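Local coordinates for SWD1-like protein (Myceliophthora thermophila, PDB 6E29) that probably serves, through its WD-repeat beta-propeller domain, as a scaffolding subunit of the COMPASS histone H3K4 methyltransferase complex, at residues 107-113 against 126-132; 66-72 against 84-90; 290-296 against 310-316; 24-30 against 332-338. All coordinates share one frame; numbering follows the deposited sequence.

Interaction 1: 107-113 against 126-132; sequences FRAPVYG and AALFEDQ
Tyr-112 and Phe-129 meet with their ring planes nearly perpendicular (82°), the tyrosine OH lying 3.2 Å from Phe-129 CD1 at the edge of the phenyl ring. Phe-129 carries CG anti to its backbone N (chi1 179°), which takes the ring out past that hydroxyl, while its CB stays over one face of the tyrosine, toward the rim. A water in the tyrosine plane, 2.7 Å from Tyr-112 OH, accepts from Glu-130 N and so ties the ring to the type II turn of Leu-128 to Asp-131. A leucine in place of Tyr-112 would probably leave this water without its hydroxyl mate and the CD1 edge of Phe-129 without its neighbour. Across the turn, Arg-108 bends back so that NH2 makes a salt bridge to Asp-131 OD1 at 2.9 Å, guanidinium and carboxylate planes 55° apart. Between these polar ends Leu-128 stands at about a right angle to Phe-107, CD1 reaching Phe-107 CD2 at 3.9 Å, and its other methyl, CD2, rests 3.8 Å from Val-111 CG2. Phe-129 N bonds Pro-110 O at 2.8 Å, and a classic beta bulge sets Tyr-112 and Gly-113 opposite Ala-127. This is the open end of the hairpin of strands 111-117 and 123-128; Met-134 of strand 134-137 covers Phe-107 and Leu-128, and Val-91 of the preceding blade packs on Phe-107 and Val-111.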
# COMPACT_ATOMS: atom_id res chain seq x y z
N PHE B 107 4.07 -17.81 2.63
CA PHE B 107 3.31 -18.07 1.41
C PHE B 107 4.20 -18.81 0.41
O PHE B 107 5.30 -19.24 0.74
CB PHE B 107 2.76 -16.76 0.83
CG PHE B 107 1.75 -16.08 1.71
CD1 PHE B 107 2.14 -15.08 2.60
CD2 PHE B 107 0.41 -16.48 1.69
CE1 PHE B 107 1.22 -14.47 3.45
CE2 PHE B 107 -0.52 -15.87 2.53
CZ PHE B 107 -0.11 -14.85 3.41
N ARG B 108 3.74 -18.94 -0.83
CA ARG B 108 4.51 -19.63 -1.85
C ARG B 108 5.04 -18.68 -2.92
O ARG B 108 5.41 -19.11 -4.02
CB ARG B 108 3.67 -20.74 -2.49
CG ARG B 108 2.64 -21.39 -1.57
CD ARG B 108 1.73 -22.37 -2.35
NE ARG B 108 1.15 -21.73 -3.55
CZ ARG B 108 -0.15 -21.53 -3.77
NH1 ARG B 108 -1.06 -21.93 -2.89
NH2 ARG B 108 -0.56 -20.93 -4.89
N ALA B 109 5.14 -17.39 -2.60
CA ALA B 109 5.39 -16.35 -3.58
C ALA B 109 5.76 -15.07 -2.84
O ALA B 109 5.36 -14.87 -1.68
CB ALA B 109 4.16 -16.12 -4.47
N PRO B 110 6.52 -14.18 -3.48
CA PRO B 110 6.79 -12.86 -2.90
C PRO B 110 5.50 -12.12 -2.57
O PRO B 110 4.49 -12.22 -3.28
CB PRO B 110 7.56 -12.13 -4.00
CG PRO B 110 8.20 -13.26 -4.83
CD PRO B 110 7.21 -14.40 -4.77
N VAL B 111 5.55 -11.32 -1.50
CA VAL B 111 4.38 -10.57 -1.05
C VAL B 111 4.50 -9.16 -1.59
O VAL B 111 5.47 -8.45 -1.28
CB VAL B 111 4.27 -10.60 0.49
CG1 VAL B 111 2.94 -9.98 0.97
CG2 VAL B 111 4.42 -12.06 1.07
N TYR B 112 3.57 -8.75 -2.46
CA TYR B 112 3.51 -7.34 -2.87
C TYR B 112 3.28 -6.44 -1.66
O TYR B 112 3.84 -5.35 -1.55
CB TYR B 112 2.38 -7.12 -3.87
CG TYR B 112 2.56 -7.59 -5.30
CD1 TYR B 112 3.60 -7.09 -6.11
CD2 TYR B 112 1.61 -8.45 -5.89
CE1 TYR B 112 3.71 -7.46 -7.43
CE2 TYR B 112 1.72 -8.84 -7.21
CZ TYR B 112 2.76 -8.32 -7.98
OH TYR B 112 2.89 -8.71 -9.28
N GLY B 113 2.39 -6.85 -0.77
CA GLY B 113 2.11 -6.07 0.42
C GLY B 113 1.04 -6.75 1.23
O GLY B 113 0.21 -7.54 0.73
N ALA B 126 -3.29 -9.97 1.96
CA ALA B 126 -2.03 -9.82 1.23
C ALA B 126 -2.23 -10.01 -0.28
O ALA B 126 -3.09 -10.77 -0.72
CB ALA B 126 -1.00 -10.81 1.76
N ALA B 127 -1.45 -9.30 -1.06
CA ALA B 127 -1.38 -9.53 -2.50
C ALA B 127 -0.03 -10.20 -2.80
O ALA B 127 1.00 -9.80 -2.25
CB ALA B 127 -1.56 -8.21 -3.28
N LEU B 128 -0.03 -11.22 -3.66
CA LEU B 128 1.13 -12.05 -3.91
C LEU B 128 1.56 -11.99 -5.37
O LEU B 128 0.71 -11.96 -6.27
CB LEU B 128 0.82 -13.49 -3.57
CG LEU B 128 0.46 -13.65 -2.11
CD1 LEU B 128 0.04 -15.08 -1.91
CD2 LEU B 128 1.71 -13.29 -1.26
N PHE B 129 2.88 -11.97 -5.60
CA PHE B 129 3.41 -11.96 -6.95
C PHE B 129 2.98 -13.24 -7.69
O PHE B 129 3.27 -14.37 -7.26
CB PHE B 129 4.93 -11.80 -6.91
CG PHE B 129 5.58 -11.80 -8.27
CD1 PHE B 129 5.35 -10.76 -9.17
CD2 PHE B 129 6.44 -12.82 -8.63
CE1 PHE B 129 5.95 -10.76 -10.42
CE2 PHE B 129 7.05 -12.83 -9.89
CZ PHE B 129 6.79 -11.80 -10.79
N GLU B 130 2.27 -13.07 -8.80
CA GLU B 130 1.87 -14.19 -9.65
C GLU B 130 1.16 -15.27 -8.85
O GLU B 130 1.28 -16.46 -9.15
CB GLU B 130 3.08 -14.78 -10.39
CG GLU B 130 3.77 -13.78 -11.32
CD GLU B 130 4.90 -14.37 -12.19
OE1 GLU B 130 5.47 -15.45 -11.85
OE2 GLU B 130 5.18 -13.74 -13.23
N ASP B 131 0.43 -14.88 -7.81
CA ASP B 131 -0.34 -15.82 -7.01
C ASP B 131 -1.63 -15.16 -6.54
O ASP B 131 -1.82 -13.95 -6.68
CB ASP B 131 0.47 -16.35 -5.84
CG ASP B 131 0.24 -17.82 -5.61
OD1 ASP B 131 -0.92 -18.28 -5.89
OD2 ASP B 131 1.23 -18.48 -5.20
N GLN B 132 -2.53 -15.99 -5.98
CA GLN B 132 -3.84 -15.51 -5.58
C GLN B 132 -3.76 -14.66 -4.32
O GLN B 132 -3.03 -15.01 -3.38
CB GLN B 132 -4.77 -16.70 -5.31
CG GLN B 132 -4.84 -17.69 -6.46
CD GLN B 132 -4.99 -19.14 -5.99
OE1 GLN B 132 -6.04 -19.75 -6.22
NE2 GLN B 132 -3.95 -19.69 -5.34
O HOH W 1 1.47 -10.82 -10.08

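Interaction 2: 66-72 against 84-90; sequences HSKNITS and SACQGWK
His-66 points the edge of its imidazole at a sulfur: ND1 lies 3.1 Å from Cys-86 SG, buried between the strands' ends. Cys-86 brings the sulfur there by holding it between its backbone N and carbonyl carbon (chi1 69°). At the far corner of the ring NE2 shares a hydrogen bond of 2.8 Å with Ser-84 OG, and the serine hydroxyl is also bonded by Trp-94 NE1. His-66, Ser-84 and Trp-94 thus reproduce the histidine–serine–tryptophan part of the WD-repeat hydrogen-bond network; the aspartate that completes it in canonical repeats has no counterpart in 84-90.

Farther out, Lys-68 folds over the type I turn of Cys-86 to Trp-89. Its chain bends at three torsions, CE packs 3.5 Å from Gly-88 CA, and NZ reaches Gln-87 O at 2.9 Å from well above the carbonyl plane, 64° out of it. A side chain on Gly-88 would press tightly on Lys-68 CB. Next along the strands, Gln-87 N bonds Asn-69 O at 2.8 Å in the carbonyl plane, and Thr-71 CG2 lies 3.5 Å from Gln-87 CG. A classic bulge makes Thr-71 and Ser-72 both face Ala-85, while Thr-71 OG1 is bonded to Val-111 O of the next blade.

Chemically, Trp-94 holds the serine hydroxyl, which in turn helps to set the imidazole through NE2. The buried ND1 faces the sulfur where canonical repeats would supply the aspartate, and with the Lys-90 ammonium 5.7 Å from His-66 ND1 a positive charge on the histidine would probably be disfavoured.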
# COMPACT_ATOMS: atom_id res chain seq x y z
N HIS B 66 12.91 -11.45 8.70
CA HIS B 66 12.97 -11.69 7.26
C HIS B 66 14.43 -11.68 6.84
O HIS B 66 15.29 -11.08 7.50
CB HIS B 66 12.20 -10.61 6.47
CG HIS B 66 10.79 -10.37 6.93
ND1 HIS B 66 9.69 -10.89 6.27
CD2 HIS B 66 10.29 -9.61 7.94
CE1 HIS B 66 8.59 -10.49 6.86
NE2 HIS B 66 8.92 -9.73 7.89
N SER B 67 14.69 -12.28 5.68
CA SER B 67 16.00 -12.23 5.05
C SER B 67 16.00 -11.62 3.64
O SER B 67 17.05 -11.61 2.99
CB SER B 67 16.61 -13.63 4.99
OG SER B 67 15.85 -14.44 4.09
N LYS B 68 14.86 -11.15 3.14
CA LYS B 68 14.82 -10.54 1.81
C LYS B 68 14.15 -9.19 1.95
O LYS B 68 13.67 -8.83 3.03
CB LYS B 68 14.10 -11.46 0.78
CG LYS B 68 15.03 -12.58 0.15
CD LYS B 68 14.73 -12.79 -1.35
CE LYS B 68 13.76 -13.95 -1.62
NZ LYS B 68 12.85 -13.69 -2.80
N ASN B 69 14.13 -8.43 0.84
CA ASN B 69 13.64 -7.05 0.87
C ASN B 69 12.27 -6.96 1.52
O ASN B 69 11.33 -7.64 1.11
CB ASN B 69 13.54 -6.46 -0.54
CG ASN B 69 14.85 -6.52 -1.30
OD1 ASN B 69 15.64 -7.45 -1.13
ND2 ASN B 69 15.07 -5.55 -2.17
N ILE B 70 12.16 -6.09 2.51
CA ILE B 70 10.84 -5.77 3.03
C ILE B 70 10.05 -5.04 1.95
O ILE B 70 10.56 -4.12 1.28
CB ILE B 70 10.94 -4.92 4.31
CG1 ILE B 70 11.82 -5.65 5.33
CG2 ILE B 70 9.53 -4.61 4.81
CD1 ILE B 70 11.17 -6.99 5.78
N THR B 71 8.80 -5.44 1.76
CA THR B 71 7.91 -4.84 0.79
C THR B 71 6.75 -4.05 1.39
O THR B 71 6.21 -3.20 0.69
CB THR B 71 7.32 -5.91 -0.13
OG1 THR B 71 6.77 -6.95 0.70
CG2 THR B 71 8.43 -6.53 -1.03
N SER B 72 6.36 -4.30 2.64
CA SER B 72 5.31 -3.48 3.24
C SER B 72 5.35 -3.56 4.75
O SER B 72 5.94 -4.47 5.35
CB SER B 72 3.90 -3.86 2.76
OG SER B 72 3.47 -5.09 3.33
N SER B 84 4.84 -6.94 8.93
CA SER B 84 5.84 -6.73 7.88
C SER B 84 5.79 -7.86 6.85
O SER B 84 5.53 -9.02 7.18
CB SER B 84 7.26 -6.63 8.49
OG SER B 84 7.57 -7.78 9.32
N ALA B 85 6.10 -7.53 5.61
CA ALA B 85 6.07 -8.52 4.55
C ALA B 85 7.34 -8.39 3.73
O ALA B 85 7.92 -7.31 3.67
CB ALA B 85 4.85 -8.32 3.65
N CYS B 86 7.77 -9.47 3.06
CA CYS B 86 9.03 -9.40 2.32
C CYS B 86 8.91 -10.10 0.97
O CYS B 86 7.95 -10.82 0.70
CB CYS B 86 10.20 -10.02 3.11
SG CYS B 86 10.14 -11.80 3.33
N GLN B 87 9.93 -9.91 0.14
CA GLN B 87 10.02 -10.65 -1.11
C GLN B 87 10.34 -12.11 -0.90
O GLN B 87 10.23 -12.89 -1.85
CB GLN B 87 11.09 -10.04 -2.02
CG GLN B 87 10.71 -8.71 -2.59
CD GLN B 87 11.84 -8.02 -3.33
OE1 GLN B 87 13.01 -8.45 -3.26
NE2 GLN B 87 11.51 -6.95 -4.05
N GLY B 88 10.77 -12.48 0.31
CA GLY B 88 11.09 -13.86 0.61
C GLY B 88 9.89 -14.66 1.06
O GLY B 88 10.06 -15.67 1.76
N TRP B 89 8.67 -14.21 0.69
CA TRP B 89 7.41 -14.96 0.81
C TRP B 89 6.80 -14.94 2.21
O TRP B 89 5.90 -15.73 2.50
CB TRP B 89 7.55 -16.44 0.38
CG TRP B 89 8.24 -16.69 -0.92
CD1 TRP B 89 8.77 -15.75 -1.78
CD2 TRP B 89 8.47 -17.96 -1.54
NE1 TRP B 89 9.32 -16.37 -2.88
CE2 TRP B 89 9.15 -17.72 -2.76
CE3 TRP B 89 8.17 -19.29 -1.19
CZ2 TRP B 89 9.52 -18.75 -3.63
CZ3 TRP B 89 8.53 -20.31 -2.06
CH2 TRP B 89 9.20 -20.04 -3.26
N LYS B 90 7.24 -14.08 3.11
CA LYS B 90 6.82 -14.19 4.50
C LYS B 90 6.10 -12.93 4.96
O LYS B 90 6.36 -11.81 4.49
CB LYS B 90 8.04 -14.44 5.40
CG LYS B 90 8.87 -15.63 4.99
CD LYS B 90 10.21 -15.73 5.78
CE LYS B 90 10.03 -16.03 7.25
NZ LYS B 90 11.34 -16.03 7.98

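Interaction 3: 290-296 against 310-316; sequences TYNNHEL and LEGPKEE
His-294 NE2 donates to Glu-311 OE2 at 2.6 Å, almost perfectly straight (176°). The oxygen lies in the imidazole plane and uses its anti lone pair, with the carboxylate turned 35° from the ring. This pair holds together two loops of a beta-propeller: 290-296 joins the second and third strands of a blade, and 310-316 leads from its fourth strand into the next blade. Glu-295 lays its CD over one face of the same imidazole, so the two carboxylates would probably favour a protonated ring. At the opposite end of the contact Glu-316, its extended chain swung away from the backbone N by a chi1 of -164°, reaches the type II turn of Thr-290 to Asn-293. There Asn-292 N approaches Glu-316 OE1 from above the carboxylate plane, at 2.8 Å. A valine at Glu-316 would probably leave the Asn-292 N-H without its acceptor and the turn freer to move. Farther in, Leu-296 and Leu-310 form a hydrogen-bonded antiparallel pair, both side chains packed on Trp-342 of the following sheet. Leu-296 CB and Leu-310 CB meet 4.1 Å apart.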
# COMPACT_ATOMS: atom_id res chain seq x y z
N THR B 290 9.39 9.82 -8.55
CA THR B 290 9.43 9.76 -10.01
C THR B 290 10.43 8.71 -10.45
O THR B 290 11.59 8.74 -10.00
CB THR B 290 9.85 11.12 -10.57
OG1 THR B 290 9.18 12.14 -9.82
CG2 THR B 290 9.47 11.24 -12.06
N TYR B 291 9.99 7.77 -11.29
CA TYR B 291 10.88 6.79 -11.88
C TYR B 291 11.97 7.49 -12.67
O TYR B 291 11.70 8.43 -13.42
CB TYR B 291 10.13 5.85 -12.84
CG TYR B 291 9.57 4.62 -12.15
CD1 TYR B 291 8.20 4.34 -12.18
CD2 TYR B 291 10.40 3.77 -11.44
CE1 TYR B 291 7.69 3.22 -11.53
CE2 TYR B 291 9.91 2.66 -10.80
CZ TYR B 291 8.56 2.40 -10.83
OH TYR B 291 8.11 1.30 -10.19
N ASN B 292 13.20 6.99 -12.53
CA ASN B 292 14.37 7.47 -13.26
C ASN B 292 14.61 8.98 -13.15
O ASN B 292 15.25 9.56 -14.01
CB ASN B 292 14.32 7.05 -14.74
CG ASN B 292 14.67 5.60 -14.92
OD1 ASN B 292 14.86 4.87 -13.93
ND2 ASN B 292 14.80 5.16 -16.17
N ASN B 293 14.15 9.62 -12.07
CA ASN B 293 14.43 11.04 -11.85
C ASN B 293 14.56 11.27 -10.35
O ASN B 293 14.14 10.45 -9.54
CB ASN B 293 13.31 11.95 -12.39
CG ASN B 293 13.20 11.93 -13.93
OD1 ASN B 293 12.53 11.06 -14.54
ND2 ASN B 293 13.80 12.92 -14.56
N HIS B 294 15.08 12.44 -9.99
CA HIS B 294 15.35 12.64 -8.56
C HIS B 294 14.23 13.37 -7.82
O HIS B 294 14.18 13.32 -6.59
CB HIS B 294 16.69 13.40 -8.39
CG HIS B 294 16.69 14.77 -9.01
ND1 HIS B 294 16.80 14.97 -10.37
CD2 HIS B 294 16.57 16.00 -8.45
CE1 HIS B 294 16.77 16.27 -10.62
NE2 HIS B 294 16.63 16.92 -9.47
N GLU B 295 13.31 13.98 -8.54
CA GLU B 295 12.34 14.88 -7.93
C GLU B 295 11.21 14.16 -7.20
O GLU B 295 10.85 13.01 -7.50
CB GLU B 295 11.76 15.81 -9.00
CG GLU B 295 12.81 16.71 -9.59
CD GLU B 295 13.26 16.30 -10.99
OE1 GLU B 295 13.80 17.15 -11.70
OE2 GLU B 295 13.04 15.14 -11.39
N LEU B 296 10.64 14.87 -6.25
CA LEU B 296 9.34 14.52 -5.68
C LEU B 296 8.35 15.59 -6.09
O LEU B 296 8.69 16.78 -6.11
CB LEU B 296 9.39 14.44 -4.15
CG LEU B 296 10.35 13.45 -3.50
CD1 LEU B 296 10.27 13.64 -2.00
CD2 LEU B 296 9.96 11.99 -3.85
N LEU B 310 10.09 18.94 -5.30
CA LEU B 310 11.26 18.88 -4.41
C LEU B 310 12.42 18.24 -5.16
O LEU B 310 12.25 17.23 -5.82
CB LEU B 310 10.96 18.07 -3.15
CG LEU B 310 9.80 18.64 -2.35
CD1 LEU B 310 9.52 17.74 -1.13
CD2 LEU B 310 10.03 20.14 -1.99
N GLU B 311 13.61 18.85 -5.06
CA GLU B 311 14.82 18.22 -5.60
C GLU B 311 15.65 17.51 -4.53
O GLU B 311 16.27 16.48 -4.82
CB GLU B 311 15.66 19.27 -6.33
CG GLU B 311 14.84 19.94 -7.45
CD GLU B 311 15.67 20.34 -8.66
OE1 GLU B 311 15.62 21.52 -9.08
OE2 GLU B 311 16.39 19.48 -9.21
N GLY B 312 15.65 18.01 -3.29
CA GLY B 312 16.37 17.37 -2.21
C GLY B 312 17.76 16.99 -2.65
O GLY B 312 18.45 17.79 -3.28
N PRO B 313 18.15 15.75 -2.41
CA PRO B 313 19.47 15.31 -2.88
C PRO B 313 19.52 14.93 -4.36
O PRO B 313 18.59 15.14 -5.14
CB PRO B 313 19.77 14.10 -1.98
CG PRO B 313 18.45 13.55 -1.64
CD PRO B 313 17.50 14.74 -1.55
N LYS B 314 20.63 14.37 -4.78
CA LYS B 314 20.65 14.01 -6.18
C LYS B 314 20.38 12.52 -6.34
O LYS B 314 21.17 11.83 -7.00
CB LYS B 314 21.98 14.41 -6.83
CG LYS B 314 23.26 14.03 -6.07
CD LYS B 314 24.53 14.24 -6.93
CE LYS B 314 25.71 14.65 -6.04
NZ LYS B 314 25.51 15.99 -5.39
N GLU B 315 19.30 11.98 -5.76
CA GLU B 315 19.08 10.58 -6.06
C GLU B 315 17.61 10.27 -6.30
O GLU B 315 16.70 10.93 -5.79
CB GLU B 315 19.68 9.64 -5.00
CG GLU B 315 18.89 9.47 -3.74
CD GLU B 315 19.53 8.48 -2.78
OE1 GLU B 315 19.65 7.27 -3.10
OE2 GLU B 315 19.96 8.94 -1.69
N GLU B 316 17.42 9.24 -7.11
CA GLU B 316 16.08 8.71 -7.32
C GLU B 316 15.46 8.26 -5.99
O GLU B 316 16.11 7.60 -5.18
CB GLU B 316 16.15 7.53 -8.30
CG GLU B 316 14.78 7.17 -8.88
CD GLU B 316 14.82 6.08 -9.96
OE1 GLU B 316 13.76 5.44 -10.22
OE2 GLU B 316 15.93 5.88 -10.53

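Interaction 4: 24-30 against 332-338; sequences RSGHSTC and CGLETGR
The His-27 ring lies flat on Gly-337, whose CA sits 3.6 Å from the ring centroid and almost on its normal, a CH-pi contact. From the edge of the same ring NE2 donates to Leu-334 O at 3.0 Å; the oxygen is in the imidazole plane, though NE2 stands above the carbonyl plane. Arg-24 works beside it: with CG placed opposite the backbone N at chi1 -166° and the chain straight to NE, it grips Thr-336 O side-on, NE at 2.8 Å and NH2 at 3.2 Å. Ser-28 N adds a bond of 3.1 Å to Gly-337 O, on a lone pair. A water spans the gap, donating to Ser-28 O at 2.6 Å and, more loosely, to Gly-333 O.

Behind these groups, Gly-26 O lies 3.3 Å above the centre of the Arg-24 guanidinium. An ST turn, with Arg-338 N bonded to Thr-336 OG1, shapes the other side, and the Glu-315 carboxylate holds both Thr-336 OG1 and Glu-335 N. The contact joins the start of strand 28-33, first of the next blade, to the turn between strands 328-333 and 339-343, in the blade that strand 19-23 completes by pairing with 339-343, the Velcro closure of the propeller. Since every acceptor contributed by 332-338 is a main-chain carbonyl, the chemistry depends on the shape of that turn, and above all on Gly-337, where a CB would clash with His-27 CA.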
# COMPACT_ATOMS: atom_id res chain seq x y z
N ARG B 24 19.73 6.81 8.57
CA ARG B 24 20.04 5.62 7.79
C ARG B 24 20.34 4.48 8.74
O ARG B 24 21.17 4.62 9.64
CB ARG B 24 21.22 5.83 6.83
CG ARG B 24 21.33 4.70 5.77
CD ARG B 24 22.63 4.76 4.95
NE ARG B 24 22.62 3.76 3.88
CZ ARG B 24 22.99 2.49 4.02
NH1 ARG B 24 23.41 2.05 5.19
NH2 ARG B 24 22.94 1.66 2.99
N SER B 25 19.65 3.36 8.52
CA SER B 25 20.05 2.10 9.13
C SER B 25 19.90 1.03 8.04
O SER B 25 18.79 0.63 7.72
CB SER B 25 19.21 1.79 10.36
OG SER B 25 19.54 0.49 10.85
N GLY B 26 21.01 0.61 7.46
CA GLY B 26 20.87 -0.28 6.28
C GLY B 26 20.20 0.46 5.13
O GLY B 26 19.95 1.66 5.19
N HIS B 27 19.93 -0.30 4.05
CA HIS B 27 19.28 0.25 2.85
C HIS B 27 17.76 0.15 3.04
O HIS B 27 17.19 -0.94 2.92
CB HIS B 27 19.74 -0.52 1.62
CG HIS B 27 19.40 0.14 0.32
ND1 HIS B 27 18.12 0.16 -0.20
CD2 HIS B 27 20.18 0.80 -0.57
CE1 HIS B 27 18.13 0.79 -1.36
NE2 HIS B 27 19.36 1.19 -1.61
N SER B 28 17.10 1.27 3.29
CA SER B 28 15.67 1.26 3.53
C SER B 28 14.91 1.03 2.23
O SER B 28 15.19 1.70 1.22
CB SER B 28 15.22 2.57 4.18
OG SER B 28 15.78 2.68 5.48
N THR B 29 13.95 0.11 2.24
CA THR B 29 13.11 -0.12 1.08
C THR B 29 11.70 0.38 1.28
O THR B 29 10.97 0.52 0.31
CB THR B 29 13.02 -1.61 0.72
OG1 THR B 29 12.51 -2.36 1.83
CG2 THR B 29 14.35 -2.15 0.34
N CYS B 30 11.31 0.67 2.52
CA CYS B 30 9.94 1.04 2.84
C CYS B 30 9.95 1.77 4.18
O CYS B 30 10.78 1.44 5.03
CB CYS B 30 9.07 -0.23 2.85
SG CYS B 30 7.41 -0.21 3.57
N CYS B 332 12.55 7.31 0.87
CA CYS B 332 13.64 6.36 0.82
C CYS B 332 14.38 6.55 -0.48
O CYS B 332 13.77 6.44 -1.55
CB CYS B 332 13.11 4.92 0.89
SG CYS B 332 12.09 4.63 2.33
N GLY B 333 15.69 6.80 -0.39
CA GLY B 333 16.49 6.87 -1.61
C GLY B 333 16.78 5.48 -2.16
O GLY B 333 17.16 4.56 -1.42
N LEU B 334 16.60 5.33 -3.48
CA LEU B 334 16.84 4.04 -4.13
C LEU B 334 18.32 3.70 -4.19
O LEU B 334 18.66 2.52 -4.23
CB LEU B 334 16.29 4.04 -5.54
CG LEU B 334 14.76 4.10 -5.62
CD1 LEU B 334 14.36 4.13 -7.08
CD2 LEU B 334 14.08 2.90 -4.89
N GLU B 335 19.19 4.71 -4.27
CA GLU B 335 20.62 4.46 -4.47
C GLU B 335 21.37 4.28 -3.15
O GLU B 335 22.23 3.41 -3.04
CB GLU B 335 21.26 5.59 -5.30
CG GLU B 335 20.79 5.66 -6.77
CD GLU B 335 20.94 7.07 -7.41
OE1 GLU B 335 22.09 7.56 -7.54
OE2 GLU B 335 19.88 7.67 -7.78
N THR B 336 21.04 5.10 -2.15
CA THR B 336 21.75 5.09 -0.86
C THR B 336 20.98 4.39 0.24
O THR B 336 21.58 4.02 1.26
CB THR B 336 22.01 6.52 -0.39
OG1 THR B 336 20.76 7.15 -0.10
CG2 THR B 336 22.83 7.30 -1.45
N GLY B 337 19.67 4.21 0.06
CA GLY B 337 18.78 3.74 1.10
C GLY B 337 18.63 4.66 2.28
O GLY B 337 18.11 4.21 3.31
N ARG B 338 19.05 5.92 2.19
CA ARG B 338 18.82 6.85 3.28
C ARG B 338 17.36 7.26 3.34
O ARG B 338 16.68 7.35 2.32
CB ARG B 338 19.65 8.10 3.08
CG ARG B 338 21.11 7.80 3.25
CD ARG B 338 21.90 9.04 3.47
NE ARG B 338 22.17 9.75 2.23
CZ ARG B 338 23.28 9.59 1.53
NH1 ARG B 338 24.20 8.70 1.90
NH2 ARG B 338 23.47 10.31 0.43
O HOH W 2 18.03 3.44 6.16
O HOH W 3 14.84 2.39 -1.21

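Interactions 1 and 2 are equivalent corners of successive blades, each a hairpin end with a classic bulge, and they touch where Thr-71 OG1 meets Val-111 O. Their centres lie about 13 and 14 Å from the chain centre, those of 4 and 3 farther out at about 18 and 21 Å; all are partly buried. Interaction 4 instead joins two blades at the ring closure, and Thr-29 OG1 carries it to Ile-70 O of interaction 2. Interaction 3 is tied to interaction 4 through Glu-315, whose carboxylate bonds Thr-336 OG1 and Glu-335 N. The chemistry differs accordingly: a buried imidazole network in 2, apolar packing edged by a salt bridge in 1, carboxylates in 3, main-chain carbonyls in 4.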